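Local atomic coordinates of putative Acetyltransferase from the GNAT family (Novosphingobium aromaticivorans DSM 12444, PDB entry 3EC4), a protein that probably transfers an acyl group, such as the acetyl of acetyl-coenzyme A, to an acceptor in the manner of GNAT-family acetyltransferases. Residues P11-L16 with N29-D34; G18-L23 with R150-P155; E61-E66 with M219-L224; N156-S161 with R189-Y194. All coordinates share one frame; numbering follows the deposited sequence.

Contact 1: P11-L16 with N29-D34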
# COMPACT_ATOMS: atom_id res chain seq x y z
N PRO A 11 1.24 -8.52 6.50
CA PRO A 11 0.07 -7.67 6.18
C PRO A 11 -0.71 -8.15 4.96
O PRO A 11 -1.93 -8.05 4.93
CB PRO A 11 0.67 -6.25 6.01
CG PRO A 11 2.13 -6.45 5.87
CD PRO A 11 2.51 -7.81 6.34
N VAL A 12 -0.04 -8.77 4.00
CA VAL A 12 -0.74 -9.33 2.83
C VAL A 12 -1.55 -10.57 3.23
O VAL A 12 -2.74 -10.69 2.90
CB VAL A 12 0.26 -9.70 1.68
CG1 VAL A 12 -0.49 -10.34 0.51
CG2 VAL A 12 1.04 -8.48 1.26
N TRP A 13 -0.87 -11.51 3.88
CA TRP A 13 -1.49 -12.72 4.34
C TRP A 13 -2.70 -12.40 5.19
O TRP A 13 -3.81 -12.89 4.94
CB TRP A 13 -0.47 -13.59 5.07
CG TRP A 13 -1.02 -14.91 5.59
CD1 TRP A 13 -1.34 -15.20 6.87
CD2 TRP A 13 -1.24 -16.12 4.84
NE1 TRP A 13 -1.74 -16.50 6.98
CE2 TRP A 13 -1.71 -17.09 5.75
CE3 TRP A 13 -1.12 -16.47 3.49
CZ2 TRP A 13 -2.06 -18.39 5.36
CZ3 TRP A 13 -1.45 -17.75 3.10
CH2 TRP A 13 -1.94 -18.70 4.04
N ASN A 14 -2.48 -11.52 6.16
CA ASN A 14 -3.50 -11.29 7.16
C ASN A 14 -4.69 -10.48 6.63
O ASN A 14 -5.83 -10.77 6.98
CB ASN A 14 -2.86 -10.68 8.37
CG ASN A 14 -2.04 -11.69 9.15
OD1 ASN A 14 -2.29 -12.91 9.11
ND2 ASN A 14 -1.08 -11.19 9.88
N SER A 15 -4.41 -9.52 5.76
CA SER A 15 -5.51 -8.73 5.16
C SER A 15 -6.39 -9.63 4.29
O SER A 15 -7.60 -9.56 4.36
CB SER A 15 -4.98 -7.52 4.36
OG SER A 15 -4.18 -7.90 3.26
N LEU A 16 -5.76 -10.47 3.48
CA LEU A 16 -6.49 -11.35 2.57
C LEU A 16 -7.20 -12.53 3.23
O LEU A 16 -8.13 -13.11 2.66
CB LEU A 16 -5.56 -11.86 1.46
CG LEU A 16 -5.00 -10.81 0.51
CD1 LEU A 16 -3.98 -11.48 -0.46
CD2 LEU A 16 -6.18 -10.13 -0.25
N ASN A 29 -3.66 -22.78 0.76
CA ASN A 29 -2.53 -22.18 1.42
C ASN A 29 -1.87 -21.06 0.64
O ASN A 29 -0.76 -20.62 0.97
CB ASN A 29 -1.45 -23.24 1.74
CG ASN A 29 -1.71 -23.94 3.06
OD1 ASN A 29 -2.50 -23.45 3.90
ND2 ASN A 29 -1.04 -25.07 3.27
N LEU A 30 -2.57 -20.57 -0.38
CA LEU A 30 -2.11 -19.39 -1.11
C LEU A 30 -3.17 -18.33 -1.03
O LEU A 30 -4.37 -18.63 -1.06
CB LEU A 30 -1.82 -19.74 -2.60
CG LEU A 30 -0.65 -20.71 -2.81
CD1 LEU A 30 -0.51 -21.11 -4.29
CD2 LEU A 30 0.69 -20.19 -2.28
N ARG A 31 -2.72 -17.10 -0.88
CA ARG A 31 -3.60 -15.94 -0.96
C ARG A 31 -3.06 -14.98 -1.99
O ARG A 31 -1.86 -14.65 -1.99
CB ARG A 31 -3.77 -15.24 0.40
CG ARG A 31 -4.44 -16.18 1.40
CD ARG A 31 -4.55 -15.62 2.80
NE ARG A 31 -5.02 -16.70 3.69
CZ ARG A 31 -5.03 -16.64 5.02
NH1 ARG A 31 -4.62 -15.54 5.66
NH2 ARG A 31 -5.47 -17.68 5.72
N ARG A 32 -3.95 -14.53 -2.88
CA ARG A 32 -3.58 -13.64 -3.98
C ARG A 32 -4.58 -12.53 -4.11
O ARG A 32 -5.77 -12.77 -4.18
CB ARG A 32 -3.52 -14.46 -5.28
CG ARG A 32 -3.39 -13.67 -6.59
CD ARG A 32 -2.03 -13.06 -6.68
NE ARG A 32 -1.60 -12.51 -8.00
CZ ARG A 32 -1.70 -11.22 -8.35
NH1 ARG A 32 -2.30 -10.30 -7.57
NH2 ARG A 32 -1.20 -10.83 -9.52
N LEU A 33 -4.11 -11.29 -4.03
CA LEU A 33 -4.99 -10.16 -4.18
C LEU A 33 -5.54 -10.18 -5.61
O LEU A 33 -4.83 -10.47 -6.59
CB LEU A 33 -4.23 -8.84 -3.88
CG LEU A 33 -4.91 -7.49 -4.08
CD1 LEU A 33 -6.08 -7.31 -3.15
CD2 LEU A 33 -3.86 -6.37 -3.98
N ASP A 34 -6.82 -9.88 -5.73
CA ASP A 34 -7.41 -9.68 -7.04
C ASP A 34 -6.46 -8.75 -7.82
O ASP A 34 -6.18 -7.66 -7.38
CB ASP A 34 -8.78 -9.05 -6.85
CG ASP A 34 -9.51 -8.78 -8.14
OD1 ASP A 34 -8.89 -8.72 -9.23
OD2 ASP A 34 -10.72 -8.59 -8.04
O HOH W 1 -4.65 -14.74 8.57
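Stacking dominates where helix 11-16 meets strand 30-32, their axes running nearly perpendicular (87°). The guanidinium of Arg-31 lies flat over one face of the Trp-13 indole, planes 9° apart, and Arg-31 CZ stands 3.6 Å from the centroid of the six-membered ring, a cation-pi geometry. The aliphatic stem of the same side chain joins in, with Arg-31 CD 3.8 Å from that centroid in a CH-pi contact. Torsions prepare both partners: Trp-13 CG is anti to the backbone N (chi1 -179°), carrying the indole toward the strand, while Arg-31 is extended from CG to NE, its chain at about a right angle to the Trp-13 side chain although the flat groups stay nearly parallel.

Hydrogen bonding fixes the guanidinium in its own plane. Arg-31 NH1 donates to Trp-13 O at 2.9 Å, so a single residue holds the arginine by ring and by backbone; the nitrogen comes from above the carbonyl plane. NH1 of Arg-31 also donates to a water 3.0 Å away, which in turn donates to Asn-14 OD1. Trp-13 NE1, itself a donor, makes no bond with the guanidinium.

Apolar contact falls to Leu-16. Its CD1 rests 3.6 Å from Leu-33 N, over the backbone, and Leu-16 CD2 touches Leu-33 CD1 at 4.0 Å.

Arg-10 adds a second cation-pi contact to Trp-13. Strand 30-32 pairs with strand 41-43 in a small antiparallel sheet, and Val-12 reaches both Ala-42 of that sheet and Val-65 of strand 61-66, so the helix bridges the small sheet and the large one.

Contact 2: G18-L23 with R150-P155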
# COMPACT_ATOMS: atom_id res chain seq x y z
N GLY A 18 -8.39 -11.89 6.40
CA GLY A 18 -9.15 -11.11 7.37
C GLY A 18 -10.12 -10.17 6.71
O GLY A 18 -10.89 -10.61 5.88
N PRO A 19 -10.12 -8.86 7.11
CA PRO A 19 -11.08 -7.91 6.58
C PRO A 19 -11.24 -7.91 5.04
O PRO A 19 -12.33 -7.70 4.57
CB PRO A 19 -10.58 -6.55 7.11
CG PRO A 19 -9.81 -6.87 8.29
CD PRO A 19 -9.23 -8.25 8.12
N GLN A 20 -10.15 -8.17 4.28
CA GLN A 20 -10.24 -8.14 2.82
C GLN A 20 -10.29 -9.52 2.13
O GLN A 20 -9.83 -9.71 0.99
CB GLN A 20 -9.09 -7.23 2.28
CG GLN A 20 -9.41 -5.80 2.59
CD GLN A 20 -8.18 -4.91 2.61
OE1 GLN A 20 -7.07 -5.39 2.83
NE2 GLN A 20 -8.37 -3.62 2.43
N SER A 21 -10.88 -10.48 2.83
CA SER A 21 -10.94 -11.84 2.33
C SER A 21 -11.72 -11.93 1.01
O SER A 21 -11.46 -12.84 0.23
CB SER A 21 -11.54 -12.75 3.41
OG SER A 21 -12.87 -12.35 3.62
N GLU A 22 -12.66 -11.02 0.76
CA GLU A 22 -13.39 -11.00 -0.55
C GLU A 22 -12.50 -10.60 -1.74
O GLU A 22 -12.84 -10.87 -2.89
CB GLU A 22 -14.59 -10.04 -0.49
CG GLU A 22 -15.82 -10.67 0.18
CD GLU A 22 -17.11 -9.83 0.02
OE1 GLU A 22 -17.31 -9.18 -1.04
OE2 GLU A 22 -17.93 -9.86 0.96
N LEU A 23 -11.34 -9.98 -1.46
CA LEU A 23 -10.35 -9.64 -2.49
C LEU A 23 -9.39 -10.78 -2.83
O LEU A 23 -8.56 -10.63 -3.74
CB LEU A 23 -9.57 -8.39 -2.07
CG LEU A 23 -10.38 -7.13 -1.69
CD1 LEU A 23 -9.46 -5.92 -1.38
CD2 LEU A 23 -11.39 -6.78 -2.81
N ARG A 150 -5.30 1.37 1.77
CA ARG A 150 -5.06 0.08 1.14
C ARG A 150 -5.32 -1.10 2.07
O ARG A 150 -6.49 -1.36 2.39
CB ARG A 150 -3.68 0.08 0.48
CG ARG A 150 -3.45 -0.98 -0.56
CD ARG A 150 -2.15 -0.79 -1.29
NE ARG A 150 -0.99 -1.01 -0.46
CZ ARG A 150 0.27 -0.88 -0.88
NH1 ARG A 150 0.58 -0.53 -2.14
NH2 ARG A 150 1.25 -1.08 -0.05
N MSE A 151 -4.30 -1.85 2.50
CA MSE A 151 -4.53 -3.12 3.19
C MSE A 151 -5.09 -2.93 4.60
O MSE A 151 -4.85 -1.91 5.29
CB MSE A 151 -3.25 -3.97 3.26
CG MSE A 151 -2.66 -4.24 1.93
SE MSE A 151 -1.22 -5.52 2.03
CE MSE A 151 -0.07 -4.68 0.68
N ARG A 152 -5.84 -3.93 5.04
CA ARG A 152 -6.42 -3.94 6.37
C ARG A 152 -6.17 -5.30 7.00
O ARG A 152 -6.99 -6.18 6.89
CB ARG A 152 -7.92 -3.66 6.29
CG ARG A 152 -8.21 -2.23 5.82
CD ARG A 152 -9.65 -2.02 5.49
NE ARG A 152 -9.85 -0.67 5.01
CZ ARG A 152 -10.06 0.38 5.78
NH1 ARG A 152 -10.24 0.24 7.08
NH2 ARG A 152 -10.16 1.59 5.22
N PRO A 153 -4.99 -5.48 7.63
CA PRO A 153 -4.56 -6.75 8.20
C PRO A 153 -5.41 -7.29 9.38
O PRO A 153 -5.35 -8.47 9.68
CB PRO A 153 -3.11 -6.48 8.61
CG PRO A 153 -2.66 -5.35 7.69
CD PRO A 153 -3.91 -4.47 7.69
N ALA A 154 -6.12 -6.39 10.04
CA ALA A 154 -7.10 -6.69 11.05
C ALA A 154 -8.14 -5.55 11.08
O ALA A 154 -7.87 -4.45 10.57
CB ALA A 154 -6.44 -6.86 12.43
N PRO A 155 -9.33 -5.80 11.65
CA PRO A 155 -10.36 -4.76 11.64
C PRO A 155 -9.92 -3.38 12.13
O PRO A 155 -10.39 -2.38 11.57
CB PRO A 155 -11.46 -5.36 12.53
CG PRO A 155 -11.31 -6.84 12.27
CD PRO A 155 -9.81 -7.03 12.29
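One carboxamide supplies both hydrogen bonds of this contact. Gln-20 NE2 donates to Arg-150 O at 2.9 Å, nearly straight (163°) and with the acceptor in the amide plane, while Gln-20 OE1 accepts from Arg-152 N at 2.9 Å, less straight (145°) and with the donor above the carbonyl plane. The buried amide thus clasps the backbone on both sides of the selenomethionine Met-151. Gln-20 reaches it with a chain extended beyond CG.

What the amide grips is the loop between antiparallel strands 142-149 and 157-165 of the GNAT domain. Gln-20 itself sits in a type I beta turn from Gly-18 to Ser-21, just after helix 11-17, in which Ser-21 N bonds Gly-18 O at 3.1 Å.

Van der Waals contact completes the join. The stem of Arg-152 crosses the amide, with Arg-152 CG 3.7 Å from Gln-20 NE2 and the guanidinium plane 89° from the amide plane; beyond this, its tip forms salt bridges with Glu-149 and Glu-191. Pro-19 sets its ring against the loop backbone, CG standing 3.2 Å from Arg-152 O and 3.5 Å from Ala-154 C, and Pro-19 CG also meets Pro-155 CD at 4.0 Å.

Contact 3: E61-E66 with M219-L224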
# COMPACT_ATOMS: atom_id res chain seq x y z
N GLU A 61 4.18 -11.28 -12.41
CA GLU A 61 4.97 -11.07 -11.20
C GLU A 61 4.07 -10.92 -9.99
O GLU A 61 2.90 -10.60 -10.13
CB GLU A 61 5.90 -9.88 -11.37
CG GLU A 61 5.19 -8.58 -11.64
CD GLU A 61 6.11 -7.44 -12.06
OE1 GLU A 61 7.23 -7.70 -12.65
OE2 GLU A 61 5.70 -6.28 -11.76
N ILE A 62 4.62 -11.16 -8.81
CA ILE A 62 3.88 -10.96 -7.57
C ILE A 62 4.79 -10.29 -6.54
O ILE A 62 6.01 -10.55 -6.47
CB ILE A 62 3.31 -12.28 -6.98
CG1 ILE A 62 4.40 -13.38 -6.87
CG2 ILE A 62 2.09 -12.78 -7.79
CD1 ILE A 62 3.93 -14.58 -6.03
N TRP A 63 4.19 -9.39 -5.77
CA TRP A 63 4.87 -8.76 -4.66
C TRP A 63 4.42 -9.42 -3.38
O TRP A 63 3.20 -9.59 -3.14
CB TRP A 63 4.54 -7.28 -4.54
CG TRP A 63 5.31 -6.38 -5.42
CD1 TRP A 63 4.91 -5.84 -6.59
CD2 TRP A 63 6.63 -5.89 -5.18
NE1 TRP A 63 5.88 -5.04 -7.12
CE2 TRP A 63 6.95 -5.04 -6.27
CE3 TRP A 63 7.58 -6.08 -4.17
CZ2 TRP A 63 8.19 -4.41 -6.38
CZ3 TRP A 63 8.81 -5.44 -4.30
CH2 TRP A 63 9.09 -4.62 -5.39
N LEU A 64 5.42 -9.69 -2.55
CA LEU A 64 5.25 -10.20 -1.19
C LEU A 64 5.81 -9.20 -0.17
O LEU A 64 6.83 -8.56 -0.42
CB LEU A 64 5.94 -11.56 -1.05
CG LEU A 64 5.55 -12.60 -2.09
CD1 LEU A 64 6.70 -12.80 -3.03
CD2 LEU A 64 5.13 -13.93 -1.42
N VAL A 65 5.13 -9.08 0.94
CA VAL A 65 5.49 -8.15 2.05
C VAL A 65 5.55 -9.02 3.30
O VAL A 65 4.51 -9.50 3.78
CB VAL A 65 4.52 -6.96 2.19
CG1 VAL A 65 5.01 -6.04 3.30
CG2 VAL A 65 4.43 -6.20 0.85
N GLU A 66 6.78 -9.30 3.74
CA GLU A 66 7.05 -10.23 4.83
C GLU A 66 8.15 -9.69 5.70
O GLU A 66 8.80 -8.74 5.32
CB GLU A 66 7.41 -11.60 4.28
CG GLU A 66 6.36 -12.18 3.33
CD GLU A 66 5.09 -12.69 4.02
OE1 GLU A 66 5.09 -12.85 5.25
OE2 GLU A 66 4.06 -12.95 3.32
N MSE A 219 10.69 -4.52 7.52
CA MSE A 219 10.05 -5.52 6.67
C MSE A 219 10.79 -5.60 5.35
O MSE A 219 11.69 -4.81 5.07
CB MSE A 219 8.56 -5.19 6.45
CG MSE A 219 7.72 -5.07 7.73
SE MSE A 219 7.30 -6.79 8.46
CE MSE A 219 5.93 -7.25 7.18
N THR A 220 10.41 -6.56 4.51
CA THR A 220 10.97 -6.73 3.17
C THR A 220 9.88 -7.00 2.14
O THR A 220 9.06 -7.91 2.31
CB THR A 220 11.95 -7.90 3.13
OG1 THR A 220 12.90 -7.74 4.20
CG2 THR A 220 12.67 -7.98 1.79
N ALA A 221 9.92 -6.20 1.07
CA ALA A 221 9.10 -6.43 -0.12
C ALA A 221 9.92 -7.23 -1.11
O ALA A 221 11.03 -6.81 -1.47
CB ALA A 221 8.69 -5.10 -0.76
N THR A 222 9.40 -8.39 -1.51
CA THR A 222 10.04 -9.23 -2.56
C THR A 222 9.16 -9.28 -3.82
O THR A 222 7.96 -9.53 -3.72
CB THR A 222 10.28 -10.67 -2.07
OG1 THR A 222 11.22 -10.71 -0.97
CG2 THR A 222 10.73 -11.56 -3.20
N LEU A 223 9.77 -9.04 -4.98
CA LEU A 223 9.13 -9.16 -6.28
C LEU A 223 9.65 -10.41 -6.98
O LEU A 223 10.85 -10.53 -7.31
CB LEU A 223 9.39 -7.90 -7.13
CG LEU A 223 8.69 -7.91 -8.49
CD1 LEU A 223 7.14 -7.96 -8.30
CD2 LEU A 223 9.16 -6.66 -9.25
N LEU A 224 8.74 -11.37 -7.16
CA LEU A 224 9.02 -12.60 -7.87
C LEU A 224 8.38 -12.60 -9.25
O LEU A 224 7.18 -12.24 -9.41
CB LEU A 224 8.52 -13.85 -7.09
CG LEU A 224 9.12 -14.11 -5.70
CD1 LEU A 224 8.43 -15.37 -5.09
CD2 LEU A 224 10.66 -14.24 -5.73
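Along 61-66, Glu-61 comes first; its CG takes the crowded position between backbone N and carbonyl carbon (chi1 60°), which brings the stem obliquely across Leu-223, Glu-61 CB lying 3.8 Å from Leu-223 CD1. Ile-62 opens the hydrogen-bonded ladder, exchanging two backbone bonds with Leu-224, of which Ile-62 N to Leu-224 O is 2.8 Å.

Trp-63 follows in a non-hydrogen-bonded pair with Leu-223. Its indole leans across the neighbouring strand, and Leu-223 CD1 sits over the five-membered ring, 3.4 Å from the centroid and 10° off the normal, a close CH-pi contact; at the other end of the indole, Trp-63 CZ3 meets Ala-221 CB at 3.6 Å. An alanine in place of Trp-63 would remove the indole and would probably leave Leu-223 and Ala-221 without that cover.

Leu-64 exchanges two bonds with Thr-222 and, on the face it shares with Ile-62, sets its CD1 3.7 Å from Leu-224 CD1. Val-65, opposite Ala-221, has its CG1 4.2 Å from the methyl CE of selenomethionine Met-219 and packs also on helix 11-17. Glu-66 closes the ladder with Thr-220, its N bonding Thr-220 O almost straight (177°), while its buried carboxylate turns to a salt bridge with Arg-10.

Six backbone bonds in alternating pairs make this a regular antiparallel beta ladder, which adds strand 61-66 as the outermost member of the large mixed sheet, alongside strand 214-226.

Contact 4: N156-S161 with R189-Y194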
# COMPACT_ATOMS: atom_id res chain seq x y z
N ASN A 156 -9.02 -3.30 13.11
CA ASN A 156 -8.59 -2.01 13.66
C ASN A 156 -7.26 -1.47 13.06
O ASN A 156 -6.67 -0.57 13.64
CB ASN A 156 -8.39 -2.17 15.16
CG ASN A 156 -7.18 -3.01 15.49
OD1 ASN A 156 -6.91 -4.04 14.83
ND2 ASN A 156 -6.41 -2.56 16.45
N LEU A 157 -6.80 -2.04 11.95
CA LEU A 157 -5.58 -1.57 11.27
C LEU A 157 -5.91 -1.20 9.82
O LEU A 157 -6.66 -1.89 9.16
CB LEU A 157 -4.48 -2.65 11.27
CG LEU A 157 -3.99 -3.04 12.67
CD1 LEU A 157 -3.24 -4.38 12.66
CD2 LEU A 157 -3.13 -1.88 13.17
N ALA A 158 -5.30 -0.12 9.33
CA ALA A 158 -5.57 0.37 7.98
C ALA A 158 -4.33 1.02 7.41
O ALA A 158 -3.71 1.83 8.08
CB ALA A 158 -6.73 1.35 7.98
N GLU A 159 -4.00 0.67 6.17
CA GLU A 159 -2.80 1.16 5.52
C GLU A 159 -3.01 2.48 4.77
O GLU A 159 -3.90 2.60 3.95
CB GLU A 159 -2.30 0.11 4.53
CG GLU A 159 -0.88 0.39 4.03
CD GLU A 159 -0.43 -0.61 3.00
OE1 GLU A 159 -1.31 -1.22 2.37
OE2 GLU A 159 0.82 -0.74 2.79
N VAL A 160 -2.14 3.44 5.04
CA VAL A 160 -1.97 4.62 4.18
C VAL A 160 -1.11 4.31 2.95
O VAL A 160 -0.02 3.78 3.09
CB VAL A 160 -1.32 5.78 4.96
CG1 VAL A 160 -1.25 7.01 4.07
CG2 VAL A 160 -2.18 6.06 6.25
N SER A 161 -1.65 4.59 1.75
CA SER A 161 -1.00 4.21 0.47
C SER A 161 -1.38 5.18 -0.66
O SER A 161 -2.30 6.02 -0.51
CB SER A 161 -1.33 2.76 0.05
OG SER A 161 -0.38 2.25 -0.91
N ARG A 189 -13.12 6.12 12.56
CA ARG A 189 -13.59 4.74 12.64
C ARG A 189 -12.90 3.91 13.74
O ARG A 189 -13.21 2.74 13.92
CB ARG A 189 -13.43 4.05 11.25
CG ARG A 189 -14.21 4.67 10.13
CD ARG A 189 -14.19 3.87 8.84
NE ARG A 189 -12.82 3.64 8.38
CZ ARG A 189 -12.15 4.36 7.50
NH1 ARG A 189 -12.70 5.36 6.83
NH2 ARG A 189 -10.88 4.06 7.25
N GLY A 190 -11.98 4.50 14.49
CA GLY A 190 -11.28 3.75 15.53
C GLY A 190 -10.23 2.79 15.02
O GLY A 190 -9.93 1.79 15.67
N GLU A 191 -9.67 3.10 13.86
CA GLU A 191 -8.61 2.32 13.26
C GLU A 191 -7.28 3.03 13.46
O GLU A 191 -7.19 4.28 13.47
CB GLU A 191 -8.83 2.12 11.76
CG GLU A 191 -10.13 1.42 11.44
CD GLU A 191 -10.61 1.70 10.03
OE1 GLU A 191 -9.90 2.37 9.23
OE2 GLU A 191 -11.72 1.25 9.72
N VAL A 192 -6.25 2.22 13.59
CA VAL A 192 -4.90 2.65 13.71
C VAL A 192 -4.22 2.63 12.30
O VAL A 192 -4.16 1.57 11.61
CB VAL A 192 -4.10 1.72 14.69
CG1 VAL A 192 -2.60 2.10 14.69
CG2 VAL A 192 -4.70 1.67 16.13
N PRO A 193 -3.73 3.81 11.84
CA PRO A 193 -2.97 3.89 10.61
C PRO A 193 -1.63 3.23 10.73
O PRO A 193 -1.00 3.30 11.78
CB PRO A 193 -2.78 5.41 10.39
CG PRO A 193 -3.81 6.07 11.27
CD PRO A 193 -3.97 5.16 12.42
N TYR A 194 -1.21 2.61 9.64
CA TYR A 194 0.17 2.15 9.46
C TYR A 194 0.58 2.36 8.01
O TYR A 194 -0.26 2.57 7.13
CB TYR A 194 0.31 0.68 9.87
CG TYR A 194 -0.13 -0.29 8.83
CD1 TYR A 194 -1.47 -0.60 8.66
CD2 TYR A 194 0.80 -0.96 8.06
CE1 TYR A 194 -1.87 -1.50 7.67
CE2 TYR A 194 0.42 -1.85 7.11
CZ TYR A 194 -0.93 -2.12 6.92
OH TYR A 194 -1.31 -3.03 5.96
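Tyr-194 projects from strand 192-198 with CB on the sheet face shared by Leu-157, Glu-159 and Val-192, and CG in the crowded position between backbone N and carbonyl carbon (chi1 81°), which lays the ring across the parallel neighbour. CD1 of Tyr-194 passes 3.4 Å from Ala-158 O, and its CE1 equally close to Glu-159 N. Further out, Tyr-194 CZ meets Glu-159 CB at 3.5 Å, and Glu-159 CG sits over the ring face, 4.2 Å from the centroid, as a CH-pi contact. The hydroxyl ends 3.6 Å from Glu-159 CB, the carboxylate lying nearly parallel to the ring (2°). A serine in place of Tyr-194 would probably strip the cover from the Glu-159 stem and the peptide before it.

Beneath the ring the backbones pair in parallel, Val-192 N donating to Asn-156 O at 2.8 Å, almost straight (177°). Ala-158 N donates to Val-192 O, Tyr-194 N to Ala-158 O and Val-160 N to Tyr-194 O. Gly-190, in a Schellman motif, ends helix 174-188 of this beta-alpha-beta unit, whose strands, paired here, probably splay further along, as in GNAT enzymes generally, to receive acetyl-coenzyme A. Beside it, Arg-189 grips Glu-191 side-on, NE to OE2 and NH2 to OE1 (2.8 Å).

The Glu-159 carboxylate takes a salt bridge from Arg-150 and a hydrogen bond from Met-151 N, both at OE1, so it is likely to remain ionised although buried.

How the contacts relate
From the N terminus, contact 1 closes the first and shortest loop, bringing helix 11-17 against strand 30-32. Contact 2 opens inside that loop, at 18-23, and closes far along the chain at 150-155, so the two cross; a probable hydrogen bond from Asp-34 N to Leu-23 O (2.8 Å) joins them directly. Contact 3 starts at 61-66, within the span of contact 2, and ends beyond it at 219-224, crossing in turn. In sequence, contact 4 falls wholly between 66 and 219; it follows contact 2, tied to it by the Arg-150 to Glu-159 salt bridge, and closes the beta-alpha-beta crossover through helix 174-188. Pro-11 touches both Met-219 and Tyr-194, placing the N-terminal helix against both parts of the large sheet.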